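PDB 6RIW: ORF10 from Moritella marina, which forms the ketosynthase–chain length factor didomain of a polyunsaturated fatty acid synthase subunit, and probably takes part in the condensation that elongates the acyl chain. Local coordinates for residues Q486-F498 / I827-N839. Numbering follows the deposited sequence.
Sequences QFKTLLNNNQNTF and ISSVKANIGHTFN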
loop_
_atom_site.group_PDB
_atom_site.type_symbol
_atom_site.label_atom_id
_atom_site.label_comp_id
_atom_site.label_asym_id
_atom_site.label_seq_id
_atom_site.Cartn_x
_atom_site.Cartn_y
_atom_site.Cartn_z
ATOM N N GLN A 486 -3.109 -24.654 -16.595
ATOM C CA GLN A 486 -1.751 -25.166 -16.426
ATOM C C GLN A 486 -1.419 -25.401 -14.956
ATOM O O GLN A 486 -0.757 -26.383 -14.607
ATOM C CB GLN A 486 -0.752 -24.191 -17.065
ATOM C CG GLN A 486 -0.753 -24.211 -18.594
ATOM C CD GLN A 486 0.148 -23.125 -19.192
ATOM O OE1 GLN A 486 1.163 -22.758 -18.602
ATOM N NE2 GLN A 486 -0.224 -22.614 -20.366
ATOM N N PHE A 487 -1.876 -24.509 -14.076
ATOM C CA PHE A 487 -1.679 -24.715 -12.644
ATOM C C PHE A 487 -2.408 -25.973 -12.171
ATOM O O PHE A 487 -1.875 -26.757 -11.377
ATOM C CB PHE A 487 -2.184 -23.467 -11.906
ATOM C CG PHE A 487 -1.759 -23.354 -10.440
ATOM C CD1 PHE A 487 -0.478 -23.685 -10.019
ATOM C CD2 PHE A 487 -2.657 -22.854 -9.511
ATOM C CE1 PHE A 487 -0.109 -23.543 -8.692
ATOM C CE2 PHE A 487 -2.308 -22.713 -8.167
ATOM C CZ PHE A 487 -1.030 -23.059 -7.754
ATOM N N LYS A 488 -3.645 -26.163 -12.625
ATOM C CA LYS A 488 -4.400 -27.351 -12.223
ATOM C C LYS A 488 -3.650 -28.622 -12.608
ATOM O O LYS A 488 -3.488 -29.541 -11.798
ATOM C CB LYS A 488 -5.784 -27.305 -12.872
ATOM C CG LYS A 488 -6.759 -28.395 -12.390
ATOM C CD LYS A 488 -8.100 -28.267 -13.153
ATOM C CE LYS A 488 -9.054 -29.414 -12.811
ATOM N NZ LYS A 488 -10.362 -29.263 -13.518
ATOM N N THR A 489 -3.169 -28.675 -13.844
ATOM C CA THR A 489 -2.420 -29.841 -14.319
ATOM C C THR A 489 -1.129 -30.033 -13.539
ATOM O O THR A 489 -0.784 -31.152 -13.139
ATOM C CB THR A 489 -2.108 -29.662 -15.795
ATOM O OG1 THR A 489 -3.339 -29.613 -16.516
ATOM C CG2 THR A 489 -1.242 -30.800 -16.309
ATOM N N LEU A 490 -0.390 -28.943 -13.323
ATOM C CA LEU A 490 0.810 -29.007 -12.500
ATOM C C LEU A 490 0.527 -29.644 -11.142
ATOM O O LEU A 490 1.261 -30.533 -10.693
ATOM C CB LEU A 490 1.376 -27.587 -12.341
ATOM C CG LEU A 490 2.704 -27.469 -11.590
ATOM C CD1 LEU A 490 3.847 -27.607 -12.567
ATOM C CD2 LEU A 490 2.780 -26.116 -10.873
ATOM N N LEU A 491 -0.516 -29.174 -10.446
ATOM C CA LEU A 491 -0.777 -29.670 -9.100
ATOM C C LEU A 491 -1.195 -31.133 -9.125
ATOM O O LEU A 491 -0.777 -31.922 -8.268
ATOM C CB LEU A 491 -1.869 -28.824 -8.443
ATOM C CG LEU A 491 -1.462 -27.374 -8.241
ATOM C CD1 LEU A 491 -2.707 -26.550 -7.818
ATOM C CD2 LEU A 491 -0.377 -27.325 -7.183
ATOM N N ASN A 492 -2.019 -31.507 -10.099
ATOM C CA ASN A 492 -2.514 -32.881 -10.143
ATOM C C ASN A 492 -1.393 -33.865 -10.430
ATOM O O ASN A 492 -1.434 -35.000 -9.945
ATOM C CB ASN A 492 -3.622 -33.006 -11.180
ATOM C CG ASN A 492 -4.950 -32.480 -10.666
ATOM O OD1 ASN A 492 -5.169 -32.436 -9.463
ATOM N ND2 ASN A 492 -5.831 -32.071 -11.567
ATOM N N ASN A 493 -0.384 -33.441 -11.185
ATOM C CA ASN A 493 0.785 -34.254 -11.483
ATOM C C ASN A 493 1.905 -34.103 -10.462
ATOM O O ASN A 493 2.961 -34.710 -10.645
ATOM C CB ASN A 493 1.317 -33.894 -12.866
ATOM C CG ASN A 493 0.304 -34.134 -13.947
ATOM O OD1 ASN A 493 -0.588 -34.955 -13.790
ATOM N ND2 ASN A 493 0.438 -33.422 -15.063
ATOM N N ASN A 494 1.693 -33.320 -9.405
ATOM C CA ASN A 494 2.704 -32.994 -8.400
ATOM C C ASN A 494 4.028 -32.586 -9.052
ATOM O O ASN A 494 5.109 -33.024 -8.655
ATOM C CB ASN A 494 2.915 -34.136 -7.399
ATOM C CG ASN A 494 3.536 -33.652 -6.088
ATOM O OD1 ASN A 494 3.344 -32.487 -5.653
ATOM N ND2 ASN A 494 4.300 -34.530 -5.453
ATOM N N GLN A 495 3.937 -31.727 -10.057
ATOM C CA GLN A 495 5.123 -31.130 -10.653
ATOM C C GLN A 495 5.415 -29.762 -10.036
ATOM O O GLN A 495 4.628 -29.220 -9.253
ATOM C CB GLN A 495 4.940 -31.014 -12.160
ATOM C CG GLN A 495 4.837 -32.395 -12.810
ATOM C CD GLN A 495 4.362 -32.320 -14.230
ATOM O OE1 GLN A 495 3.470 -31.524 -14.561
ATOM N NE2 GLN A 495 4.962 -33.136 -15.095
ATOM N N ASN A 496 6.573 -29.204 -10.398
ATOM C CA ASN A 496 6.941 -27.857 -9.970
ATOM C C ASN A 496 7.366 -27.030 -11.179
ATOM O O ASN A 496 7.624 -27.550 -12.274
ATOM C CB ASN A 496 8.073 -27.887 -8.922
ATOM C CG ASN A 496 9.378 -28.456 -9.487
ATOM O OD1 ASN A 496 10.019 -27.847 -10.348
ATOM N ND2 ASN A 496 9.767 -29.620 -9.005
ATOM N N THR A 497 7.475 -25.719 -10.956
ATOM C CA THR A 497 7.900 -24.771 -11.975
ATOM C C THR A 497 9.312 -24.243 -11.723
ATOM O O THR A 497 9.643 -23.142 -12.175
ATOM C CB THR A 497 6.924 -23.604 -12.026
ATOM O OG1 THR A 497 6.743 -23.131 -10.690
ATOM C CG2 THR A 497 5.574 -24.072 -12.578
ATOM N N PHE A 498 10.140 -24.986 -10.992
ATOM C CA PHE A 498 11.450 -24.468 -10.602
ATOM C C PHE A 498 12.410 -24.478 -11.785
ATOM O O PHE A 498 12.482 -25.457 -12.537
ATOM C CB PHE A 498 12.005 -25.269 -9.436
ATOM C CG PHE A 498 11.131 -25.199 -8.204
ATOM C CD1 PHE A 498 10.387 -24.070 -7.940
ATOM C CD2 PHE A 498 11.044 -26.262 -7.334
ATOM C CE1 PHE A 498 9.579 -23.993 -6.813
ATOM C CE2 PHE A 498 10.234 -26.196 -6.222
ATOM C CZ PHE A 498 9.505 -25.060 -5.959
ATOM N N ILE A 827 -0.659 -33.390 5.400
ATOM C CA ILE A 827 -0.193 -32.003 5.366
ATOM C C ILE A 827 0.617 -31.811 4.090
ATOM O O ILE A 827 1.497 -32.626 3.776
ATOM C CB ILE A 827 0.644 -31.663 6.612
ATOM C CG1 ILE A 827 -0.199 -31.765 7.882
ATOM C CG2 ILE A 827 1.289 -30.266 6.494
ATOM C CD1 ILE A 827 0.648 -31.698 9.165
ATOM N N SER A 828 0.328 -30.746 3.348
ATOM C CA SER A 828 1.128 -30.431 2.169
ATOM C C SER A 828 1.152 -28.913 2.000
ATOM O O SER A 828 0.494 -28.181 2.743
ATOM C CB SER A 828 0.578 -31.129 0.919
ATOM O OG SER A 828 -0.639 -30.522 0.483
ATOM N N SER A 829 1.918 -28.435 1.015
ATOM C CA SER A 829 1.942 -26.996 0.726
ATOM C C SER A 829 2.200 -26.765 -0.754
ATOM O O SER A 829 3.095 -27.377 -1.348
ATOM C CB SER A 829 3.014 -26.251 1.532
ATOM O OG SER A 829 3.154 -24.892 1.093
ATOM N N VAL A 830 1.430 -25.831 -1.322
ATOM C CA VAL A 830 1.599 -25.395 -2.688
ATOM C C VAL A 830 2.985 -24.805 -2.919
ATOM O O VAL A 830 3.426 -24.703 -4.065
ATOM C CB VAL A 830 0.485 -24.364 -3.013
ATOM C CG1 VAL A 830 0.736 -23.048 -2.279
ATOM C CG2 VAL A 830 0.343 -24.175 -4.517
ATOM N N LYS A 831 3.683 -24.401 -1.861
ATOM C CA LYS A 831 5.025 -23.832 -2.075
ATOM C C LYS A 831 6.016 -24.876 -2.590
ATOM O O LYS A 831 7.037 -24.527 -3.212
ATOM C CB LYS A 831 5.545 -23.202 -0.784
ATOM C CG LYS A 831 4.684 -22.007 -0.351
ATOM C CD LYS A 831 5.289 -21.287 0.863
ATOM C CE LYS A 831 4.386 -20.134 1.382
ATOM N NZ LYS A 831 3.040 -20.692 1.795
ATOM N N ALA A 832 5.735 -26.148 -2.348
ATOM C CA ALA A 832 6.545 -27.203 -2.951
ATOM C C ALA A 832 6.428 -27.218 -4.477
ATOM O O ALA A 832 7.338 -27.711 -5.159
ATOM C CB ALA A 832 6.139 -28.546 -2.353
ATOM N N ASN A 833 5.331 -26.702 -5.031
ATOM C CA ASN A 833 5.151 -26.671 -6.479
ATOM C C ASN A 833 5.607 -25.359 -7.099
ATOM O O ASN A 833 6.176 -25.372 -8.194
ATOM C CB ASN A 833 3.673 -26.916 -6.857
ATOM C CG ASN A 833 3.099 -28.097 -6.140
ATOM O OD1 ASN A 833 2.536 -27.958 -5.061
ATOM N ND2 ASN A 833 3.263 -29.286 -6.717
ATOM N N ILE A 834 5.326 -24.215 -6.457
ATOM C CA ILE A 834 5.559 -22.934 -7.119
ATOM C C ILE A 834 6.318 -21.965 -6.208
ATOM O O ILE A 834 6.406 -20.770 -6.507
ATOM C CB ILE A 834 4.241 -22.305 -7.622
ATOM C CG1 ILE A 834 3.125 -22.344 -6.571
ATOM C CG2 ILE A 834 3.701 -23.076 -8.850
ATOM C CD1 ILE A 834 3.141 -21.214 -5.595
ATOM N N GLY A 835 6.893 -22.467 -5.111
ATOM C CA GLY A 835 7.742 -21.623 -4.269
ATOM C C GLY A 835 6.945 -20.642 -3.399
ATOM O O GLY A 835 5.721 -20.659 -3.341
ATOM N N HIS A 836 7.683 -19.794 -2.672
ATOM C CA HIS A 836 7.103 -18.875 -1.692
ATOM C C HIS A 836 6.834 -17.549 -2.391
ATOM O O HIS A 836 7.775 -16.845 -2.758
ATOM C CB HIS A 836 8.070 -18.671 -0.524
ATOM C CG HIS A 836 7.440 -18.086 0.701
ATOM N ND1 HIS A 836 6.398 -17.184 0.642
ATOM C CD2 HIS A 836 7.680 -18.301 2.018
ATOM C CE1 HIS A 836 6.025 -16.861 1.871
ATOM N NE2 HIS A 836 6.790 -17.521 2.727
ATOM N N THR A 837 5.557 -17.191 -2.578
ATOM C CA THR A 837 5.230 -15.962 -3.291
ATOM C C THR A 837 4.846 -14.821 -2.344
ATOM O O THR A 837 4.209 -13.851 -2.774
ATOM C CB THR A 837 4.136 -16.225 -4.340
ATOM O OG1 THR A 837 2.927 -16.684 -3.700
ATOM C CG2 THR A 837 4.604 -17.320 -5.332
ATOM N N PHE A 838 5.217 -14.937 -1.063
ATOM C CA PHE A 838 5.166 -13.867 -0.073
ATOM C C PHE A 838 3.835 -13.116 -0.044
ATOM O O PHE A 838 2.843 -13.649 0.469
ATOM C CB PHE A 838 6.407 -12.978 -0.286
ATOM C CG PHE A 838 7.648 -13.698 0.176
ATOM C CD1 PHE A 838 7.864 -13.860 1.551
ATOM C CD2 PHE A 838 8.467 -14.373 -0.726
ATOM C CE1 PHE A 838 8.961 -14.612 2.005
ATOM C CE2 PHE A 838 9.567 -15.149 -0.269
ATOM C CZ PHE A 838 9.798 -15.261 1.083
ATOM N N ASN A 839 3.766 -11.888 -0.562
ATOM C CA ASN A 839 2.487 -11.175 -0.401
ATOM C C ASN A 839 1.340 -11.809 -1.185
ATOM O O ASN A 839 0.170 -11.531 -0.886
ATOM C CB ASN A 839 2.658 -9.709 -0.794
ATOM C CG ASN A 839 3.594 -8.990 0.155
ATOM O OD1 ASN A 839 3.378 -9.014 1.351
ATOM N ND2 ASN A 839 4.652 -8.372 -0.374
#
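Asn833, on the short helix 831-834, meets Asn494 and Gln495 where helix 484-492 ends in a Schellman motif. Helix 831-834 belongs to a V-K-x-N-I-G-H sequence familiar from thiolase-fold ketosynthases, here in the second ketosynthase-like domain, consistent with the chain length factor. Among the polar contacts, Asn833 ND2 donates almost straight to Gln495 O (2.9 Å, 172°), which lies in the plane of the Asn833 amide. A weak bond joins the same ND2 to Asn494 OD1 (3.4 Å), with the two amides turned 66° apart. With CG anti to the carbonyl carbon (chi1 -48°), the Asn833 amide lies beside Leu491, whose CD2 touches OD1 at 3.7 Å in a plain van der Waals contact, the two side chains crossing nearly at a right angle. With an alanine here, Gln495 O would probably lose its amide donor and a gap would open beside Leu491. Thr497 N bonds Asn833 O end-on (3.1 Å), while the Thr497 hydroxyl pairs with Ser528. Apolar packing joins the two helices: Phe487 turns its ring edge to Val830, CZ to CG2 3.7 Å, and Leu490 CD2 meets Ile834 CG2 at 3.8 Å. Leu491 CD1 covers one face of Phe487, and helix 841-854 packs against Val830. Asn496 OD1 accepts from Phe498 N in an Asx turn. Beyond it, Asn833 O sits over one face of the Phe498 ring, and Gly835 N lies at the ring edge, 3.5 Å from Phe498 CE1.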